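Monooxygenase (Agrobacterium tumefaciens, PDB 2I7G) is probably a flavin-dependent oxidoreductase of the luciferase-like monooxygenase family, although its substrate is not established. Local coordinates at residues 210-222 with 243-257. Residues are numbered along the deposited sequence; the frame is centred on the assembly and turned at random.
Sequences AGAMGLPVALAII and AGQEKTKLRTSINVH
V217 to A220 pair with T252 to N255 as neighbouring parallel strands of the TIM barrel, the two β-strands of a β-α-β unit whose intervening helix is 230-242. The short strand axes diverge by 27°. Pairing opens with V217 N donating to R251 O (2.9 Å), then passes to and fro: S253 N to V217 O, L219 N to S253 O, N255 N to L219 O. I221 N closes the series on N255 O at 3.1 Å, in a nearly straight bond (171° at the hydrogen). Beyond it, water 2 takes over, donating to I221 O and accepting from H257 N.

On the face covered by helix 230-242, V217 and T252 lie side by side and point the same way, CG2 to CG2 at 3.9 Å, and both touch Y236. On the other face, the CB atoms of A218 and S253 meet, and W197 of the adjoining strand 196-200 touches S253.

Before the strands, K249 runs along the Schellman motif that ends helix 204-212 at G214. Its CB lies 3.6 Å from G214 O, CG passes the same carbonyl, and CD stays beside it. The bend at chi3 (140°) then turns CE toward water 1, and at the tip NZ donates to that water at 3.1 Å. The water in turn donates to M213 O at 3.0 Å, so the ammonium reaches the helix terminus indirectly. L250 CD2 adds an apolar contact on G214 CA.

At the far end, near the C-terminal mouth where TIM barrels in general carry their active sites, a sulfate, probably from the crystallisation liquor, lies about 6 Å from the I222 side chain. H257 ND1 accepts a hydrogen bond from R286 NH2, while I222 CD1 abuts the imidazole edge, near the ring plane, 3.9 Å from H257 CE1.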
# COMPACT_ATOMS: atom_id res chain seq x y z
N ALA B 210 19.55 -16.24 -10.94
CA ALA B 210 18.13 -16.61 -10.84
C ALA B 210 17.92 -18.13 -11.08
O ALA B 210 17.16 -18.79 -10.37
CB ALA B 210 17.34 -15.82 -11.86
N GLY B 211 18.57 -18.67 -12.11
CA GLY B 211 18.49 -20.10 -12.43
C GLY B 211 19.05 -20.99 -11.32
O GLY B 211 18.42 -21.98 -10.94
N ALA B 212 20.24 -20.64 -10.83
CA ALA B 212 20.90 -21.36 -9.73
C ALA B 212 20.04 -21.38 -8.45
O ALA B 212 20.11 -22.33 -7.66
CB ALA B 212 22.25 -20.75 -9.45
N MSE B 213 19.24 -20.34 -8.25
CA MSE B 213 18.32 -20.22 -7.13
C MSE B 213 16.93 -20.77 -7.42
O MSE B 213 16.06 -20.79 -6.54
CB MSE B 213 18.19 -18.76 -6.74
CG MSE B 213 19.45 -18.18 -6.12
SE MSE B 213 19.20 -16.29 -5.70
CE MSE B 213 18.44 -15.63 -7.34
N GLY B 214 16.72 -21.20 -8.66
CA GLY B 214 15.49 -21.85 -9.06
C GLY B 214 14.29 -20.92 -9.02
O GLY B 214 13.18 -21.37 -8.74
N LEU B 215 14.49 -19.62 -9.30
CA LEU B 215 13.40 -18.63 -9.30
C LEU B 215 12.97 -18.32 -10.75
O LEU B 215 13.82 -18.37 -11.64
CB LEU B 215 13.87 -17.33 -8.66
CG LEU B 215 14.19 -17.52 -7.16
CD1 LEU B 215 14.88 -16.28 -6.67
CD2 LEU B 215 12.89 -17.71 -6.43
N PRO B 216 11.68 -18.06 -10.99
CA PRO B 216 11.23 -17.66 -12.34
C PRO B 216 11.89 -16.33 -12.72
O PRO B 216 12.22 -15.52 -11.84
CB PRO B 216 9.71 -17.40 -12.18
CG PRO B 216 9.34 -17.88 -10.81
CD PRO B 216 10.57 -18.14 -10.01
N VAL B 217 12.13 -16.15 -14.01
CA VAL B 217 12.84 -14.98 -14.51
C VAL B 217 12.02 -14.26 -15.57
O VAL B 217 11.33 -14.90 -16.40
CB VAL B 217 14.26 -15.30 -15.06
CG1 VAL B 217 15.17 -15.74 -13.91
CG2 VAL B 217 14.22 -16.39 -16.17
N ALA B 218 12.10 -12.93 -15.56
CA ALA B 218 11.41 -12.12 -16.59
C ALA B 218 12.49 -11.30 -17.29
O ALA B 218 13.12 -10.46 -16.65
CB ALA B 218 10.37 -11.20 -15.93
N LEU B 219 12.67 -11.54 -18.58
CA LEU B 219 13.68 -10.88 -19.37
C LEU B 219 13.12 -9.65 -20.13
O LEU B 219 12.19 -9.78 -20.93
CB LEU B 219 14.19 -11.88 -20.40
CG LEU B 219 15.32 -11.40 -21.29
CD1 LEU B 219 16.57 -10.89 -20.51
CD2 LEU B 219 15.67 -12.61 -22.17
N ALA B 220 13.73 -8.49 -19.91
CA ALA B 220 13.39 -7.29 -20.71
C ALA B 220 14.04 -7.37 -22.11
O ALA B 220 15.26 -7.55 -22.23
CB ALA B 220 13.80 -6.02 -19.97
N ILE B 221 13.23 -7.29 -23.16
CA ILE B 221 13.73 -7.36 -24.55
C ILE B 221 13.87 -5.93 -25.07
O ILE B 221 12.88 -5.30 -25.46
CB ILE B 221 12.80 -8.16 -25.50
CG1 ILE B 221 12.46 -9.56 -24.94
CG2 ILE B 221 13.40 -8.22 -26.97
CD1 ILE B 221 13.67 -10.41 -24.62
N ILE B 222 15.08 -5.40 -25.01
CA ILE B 222 15.28 -4.00 -25.37
C ILE B 222 16.36 -3.91 -26.44
O ILE B 222 17.51 -4.30 -26.21
CB ILE B 222 15.59 -3.13 -24.10
CG1 ILE B 222 14.34 -3.18 -23.17
CG2 ILE B 222 16.06 -1.71 -24.48
CD1 ILE B 222 14.19 -2.10 -22.12
N ALA B 243 22.93 -26.50 -10.77
CA ALA B 243 22.56 -26.33 -9.35
C ALA B 243 21.57 -27.41 -8.90
O ALA B 243 21.15 -27.46 -7.74
CB ALA B 243 21.99 -24.93 -9.10
N GLY B 244 21.17 -28.26 -9.84
CA GLY B 244 20.18 -29.29 -9.60
C GLY B 244 18.82 -28.79 -9.15
O GLY B 244 18.19 -29.41 -8.29
N GLN B 245 18.36 -27.67 -9.71
CA GLN B 245 17.01 -27.16 -9.41
C GLN B 245 15.92 -27.90 -10.19
O GLN B 245 16.12 -28.24 -11.36
CB GLN B 245 16.94 -25.67 -9.74
CG GLN B 245 17.79 -24.80 -8.83
CD GLN B 245 17.16 -24.59 -7.46
OE1 GLN B 245 17.72 -23.92 -6.58
NE2 GLN B 245 15.97 -25.13 -7.28
N GLU B 246 14.77 -28.11 -9.56
CA GLU B 246 13.62 -28.75 -10.19
C GLU B 246 13.27 -28.03 -11.49
O GLU B 246 13.23 -26.80 -11.52
CB GLU B 246 12.39 -28.72 -9.27
CG GLU B 246 12.56 -29.39 -7.92
CD GLU B 246 13.13 -28.46 -6.87
OE1 GLU B 246 12.36 -28.04 -5.98
OE2 GLU B 246 14.34 -28.16 -6.93
N LYS B 247 13.03 -28.79 -12.57
CA LYS B 247 12.62 -28.17 -13.85
C LYS B 247 11.31 -27.36 -13.74
O LYS B 247 11.09 -26.38 -14.46
CB LYS B 247 12.42 -29.23 -14.93
CG LYS B 247 13.66 -29.88 -15.52
CD LYS B 247 13.23 -31.04 -16.41
CE LYS B 247 14.38 -31.99 -16.77
NZ LYS B 247 14.74 -31.92 -18.22
N THR B 248 10.46 -27.80 -12.82
CA THR B 248 9.10 -27.30 -12.70
C THR B 248 9.05 -26.05 -11.84
O THR B 248 8.03 -25.37 -11.82
CB THR B 248 8.17 -28.38 -12.07
OG1 THR B 248 8.58 -28.64 -10.71
CG2 THR B 248 8.18 -29.68 -12.90
N LYS B 249 10.12 -25.76 -11.11
CA LYS B 249 10.25 -24.47 -10.44
C LYS B 249 10.36 -23.36 -11.50
O LYS B 249 9.90 -22.23 -11.30
CB LYS B 249 11.52 -24.42 -9.58
CG LYS B 249 11.40 -25.06 -8.21
CD LYS B 249 12.73 -25.00 -7.50
CE LYS B 249 12.54 -24.67 -6.03
NZ LYS B 249 13.85 -24.64 -5.32
N LEU B 250 11.01 -23.71 -12.61
CA LEU B 250 11.51 -22.72 -13.54
C LEU B 250 10.36 -22.19 -14.39
O LEU B 250 9.53 -22.95 -14.92
CB LEU B 250 12.65 -23.28 -14.37
CG LEU B 250 13.76 -24.02 -13.59
CD1 LEU B 250 14.79 -24.59 -14.55
CD2 LEU B 250 14.38 -23.10 -12.53
N ARG B 251 10.29 -20.87 -14.49
CA ARG B 251 9.30 -20.18 -15.33
C ARG B 251 10.05 -19.04 -16.00
O ARG B 251 10.96 -18.45 -15.40
CB ARG B 251 8.13 -19.60 -14.51
CG ARG B 251 7.35 -20.60 -13.62
CD ARG B 251 6.27 -21.33 -14.41
NE ARG B 251 5.54 -22.28 -13.58
CZ ARG B 251 5.87 -23.56 -13.44
NH1 ARG B 251 5.14 -24.35 -12.65
NH2 ARG B 251 6.93 -24.06 -14.07
N THR B 252 9.67 -18.73 -17.24
CA THR B 252 10.28 -17.62 -17.93
C THR B 252 9.21 -16.71 -18.51
O THR B 252 8.13 -17.15 -18.95
CB THR B 252 11.24 -18.11 -19.06
OG1 THR B 252 10.50 -18.93 -19.97
CG2 THR B 252 12.44 -18.94 -18.46
N SER B 253 9.53 -15.42 -18.55
CA SER B 253 8.66 -14.44 -19.16
C SER B 253 9.53 -13.57 -20.07
O SER B 253 10.76 -13.37 -19.83
CB SER B 253 8.03 -13.54 -18.06
OG SER B 253 7.15 -12.62 -18.65
N ILE B 254 8.91 -13.01 -21.10
CA ILE B 254 9.55 -11.88 -21.79
C ILE B 254 8.70 -10.63 -21.59
O ILE B 254 7.45 -10.68 -21.62
CB ILE B 254 9.87 -12.16 -23.28
CG1 ILE B 254 8.58 -12.31 -24.12
CG2 ILE B 254 10.86 -13.40 -23.42
CD1 ILE B 254 8.83 -12.55 -25.64
N ASN B 255 9.38 -9.51 -21.34
CA ASN B 255 8.73 -8.24 -21.05
C ASN B 255 9.13 -7.31 -22.20
O ASN B 255 10.29 -7.02 -22.38
CB ASN B 255 9.29 -7.65 -19.76
CG ASN B 255 8.91 -8.45 -18.52
OD1 ASN B 255 8.28 -9.49 -18.58
ND2 ASN B 255 9.36 -7.94 -17.37
N VAL B 256 8.15 -6.87 -22.99
CA VAL B 256 8.43 -6.14 -24.21
C VAL B 256 7.58 -4.86 -24.30
O VAL B 256 6.51 -4.75 -23.65
CB VAL B 256 8.14 -7.03 -25.46
CG1 VAL B 256 8.87 -8.35 -25.35
CG2 VAL B 256 6.62 -7.29 -25.66
N HIS B 257 8.03 -3.95 -25.15
CA HIS B 257 7.25 -2.76 -25.46
C HIS B 257 6.47 -3.00 -26.73
O HIS B 257 6.91 -3.76 -27.60
CB HIS B 257 8.15 -1.55 -25.61
CG HIS B 257 8.86 -1.20 -24.33
ND1 HIS B 257 10.22 -1.35 -24.17
CD2 HIS B 257 8.38 -0.78 -23.14
CE1 HIS B 257 10.55 -1.00 -22.94
NE2 HIS B 257 9.46 -0.63 -22.30
O HOH W 1 13.41 -21.53 -5.30
O HOH W 2 10.52 -4.32 -26.49